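Local atomic coordinates of transcriptional regulator fur family (Xanthomonas campestris pv. campestris, PDB entry 7DH8), a protein that probably represses zinc-uptake genes as a zinc-dependent, DNA-binding transcriptional regulator of the Fur family, working as a dimer. Residues Pro119-Asp124 and Leu157-Leu162. Residues are numbered along the deposited sequence; the frame is centred on the assembly and turned at random.
Sequences PFLICD and LEVHGL. With ZN (zinc ion), chain C.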
loop_
_atom_site.group_PDB
_atom_site.type_symbol
_atom_site.label_atom_id
_atom_site.label_comp_id
_atom_site.label_asym_id
_atom_site.label_seq_id
_atom_site.Cartn_x
_atom_site.Cartn_y
_atom_site.Cartn_z
ATOM N N PRO A 119 5.435 0.618 9.966
ATOM C CA PRO A 119 6.012 1.193 8.750
ATOM C C PRO A 119 7.132 0.324 8.197
ATOM O O PRO A 119 7.907 -0.305 8.931
ATOM C CB PRO A 119 6.580 2.544 9.232
ATOM C CG PRO A 119 5.880 2.791 10.597
ATOM C CD PRO A 119 5.732 1.422 11.158
ATOM N N PHE A 120 7.249 0.401 6.897
ATOM C CA PHE A 120 8.341 -0.118 6.096
ATOM C C PHE A 120 8.945 1.004 5.287
ATOM O O PHE A 120 8.197 1.805 4.709
ATOM C CB PHE A 120 7.817 -1.198 5.108
ATOM C CG PHE A 120 7.456 -2.439 5.786
ATOM C CD1 PHE A 120 6.173 -2.607 6.274
ATOM C CD2 PHE A 120 8.393 -3.427 5.990
ATOM C CE1 PHE A 120 5.839 -3.739 6.967
ATOM C CE2 PHE A 120 8.048 -4.566 6.692
ATOM C CZ PHE A 120 6.789 -4.718 7.166
ATOM N N LEU A 121 10.301 1.054 5.239
ATOM C CA LEU A 121 11.033 1.899 4.309
ATOM C C LEU A 121 11.394 1.027 3.116
ATOM O O LEU A 121 12.102 0.034 3.274
ATOM C CB LEU A 121 12.315 2.451 4.943
ATOM C CG LEU A 121 12.165 3.129 6.324
ATOM C CD1 LEU A 121 13.494 3.498 6.898
ATOM C CD2 LEU A 121 11.194 4.333 6.197
ATOM N N ILE A 122 10.917 1.375 1.935
ATOM C CA ILE A 122 11.125 0.538 0.762
ATOM C C ILE A 122 11.878 1.361 -0.257
ATOM O O ILE A 122 11.402 2.404 -0.686
ATOM C CB ILE A 122 9.795 0.002 0.199
ATOM C CG1 ILE A 122 9.056 -0.789 1.259
ATOM C CG2 ILE A 122 10.044 -0.965 -1.031
ATOM C CD1 ILE A 122 7.551 -1.132 0.780
ATOM N N CYS A 123 13.104 0.937 -0.601
ATOM C CA CYS A 123 13.901 1.749 -1.493
ATOM C C CYS A 123 13.323 1.589 -2.889
ATOM O O CYS A 123 13.108 0.468 -3.339
ATOM C CB CYS A 123 15.374 1.322 -1.468
ATOM S SG CYS A 123 16.385 2.238 -2.611
ATOM N N ASP A 124 13.133 2.710 -3.586
ATOM C CA ASP A 124 12.638 2.668 -4.953
ATOM C C ASP A 124 13.625 1.996 -5.906
ATOM O O ASP A 124 13.207 1.450 -6.924
ATOM C CB ASP A 124 12.361 4.084 -5.458
ATOM C CG ASP A 124 11.206 4.764 -4.730
ATOM O OD1 ASP A 124 10.385 4.083 -4.064
ATOM O OD2 ASP A 124 11.124 6.010 -4.844
ATOM N N LEU A 157 1.558 0.949 5.778
ATOM C CA LEU A 157 2.402 2.116 5.971
ATOM C C LEU A 157 3.708 1.796 5.250
ATOM O O LEU A 157 4.532 0.994 5.701
ATOM C CB LEU A 157 2.639 2.445 7.456
ATOM C CG LEU A 157 1.329 2.423 8.299
ATOM C CD1 LEU A 157 1.748 2.271 9.758
ATOM C CD2 LEU A 157 0.529 3.688 8.041
ATOM N N GLU A 158 3.909 2.409 4.105
ATOM C CA GLU A 158 5.112 2.092 3.336
ATOM C C GLU A 158 5.732 3.401 2.881
ATOM O O GLU A 158 5.126 4.154 2.124
ATOM C CB GLU A 158 4.750 1.174 2.184
ATOM C CG GLU A 158 4.044 -0.125 2.692
ATOM C CD GLU A 158 3.602 -1.121 1.585
ATOM O OE1 GLU A 158 3.670 -0.813 0.394
ATOM O OE2 GLU A 158 3.161 -2.222 1.953
ATOM N N VAL A 159 6.942 3.658 3.302
ATOM C CA VAL A 159 7.608 4.906 2.951
ATOM C C VAL A 159 8.496 4.629 1.754
ATOM O O VAL A 159 9.361 3.736 1.819
ATOM C CB VAL A 159 8.392 5.451 4.153
ATOM C CG1 VAL A 159 9.150 6.715 3.765
ATOM C CG2 VAL A 159 7.412 5.730 5.304
ATOM N N HIS A 160 8.337 5.426 0.689
ATOM C CA HIS A 160 9.166 5.287 -0.505
ATOM C C HIS A 160 10.256 6.353 -0.584
ATOM O O HIS A 160 10.208 7.394 0.076
ATOM C CB HIS A 160 8.318 5.355 -1.776
ATOM C CG HIS A 160 7.078 4.523 -1.695
ATOM N ND1 HIS A 160 7.073 3.157 -1.938
ATOM C CD2 HIS A 160 5.793 4.871 -1.409
ATOM C CE1 HIS A 160 5.833 2.698 -1.794
ATOM N NE2 HIS A 160 5.046 3.715 -1.449
ATOM N N GLY A 161 11.229 6.084 -1.439
ATOM C CA GLY A 161 12.392 6.953 -1.583
ATOM C C GLY A 161 13.614 6.080 -1.822
ATOM O O GLY A 161 13.516 4.957 -2.383
ATOM N N LEU A 162 14.766 6.544 -1.331
ATOM C CA LEU A 162 16.041 5.872 -1.576
ATOM C C LEU A 162 16.717 5.513 -0.260
ATOM O O LEU A 162 16.822 6.361 0.644
ATOM C CB LEU A 162 16.976 6.762 -2.380
ATOM C CG LEU A 162 16.486 7.095 -3.810
ATOM C CD1 LEU A 162 17.420 8.115 -4.504
ATOM C CD2 LEU A 162 16.260 5.829 -4.662
HETATM ZN ZN ZN C . 18.455 1.217 -2.201
#
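L121 lays its CD2 methyl against V159, 3.6 Å from CB, the two side chains running side by side on one face of a parallel strand pair in the mixed sheet of the Fur-family dimerisation domain. Residues 157-162 also pair antiparallel with a strand of the second subunit, so the sheet runs on across the dimer interface, and L121 also packs on A145 of that subunit. V159 bonds twice to the neighbouring strand, its N giving to F120 O at 2.6 Å and its O accepting from I122 N at 2.8 Å, both nearly straight. On the other face, I122 CG1 anti to the carbonyl carbon (chi1 -58°) and an extended chi2 send CD1 across E158 at a slant, 3.9 Å from its CB and just as near its carboxylate, which S101 OG and E100 N hold. F120, on this same face, meets H97, a ligand of a different zinc ion from that of C123, edge-to-face. Further along, D124 N bonds to G161 O at 2.6 Å, while D124 OD1 sits 3.3 Å from H160 CB and accepts a weak bond from G161 N. With SG anti to its own N (chi1 177°), C123 extends on past the strand to bind zinc at 2.3 Å with C126, C163 and C166, SG lying 3.8 Å from L162 CA.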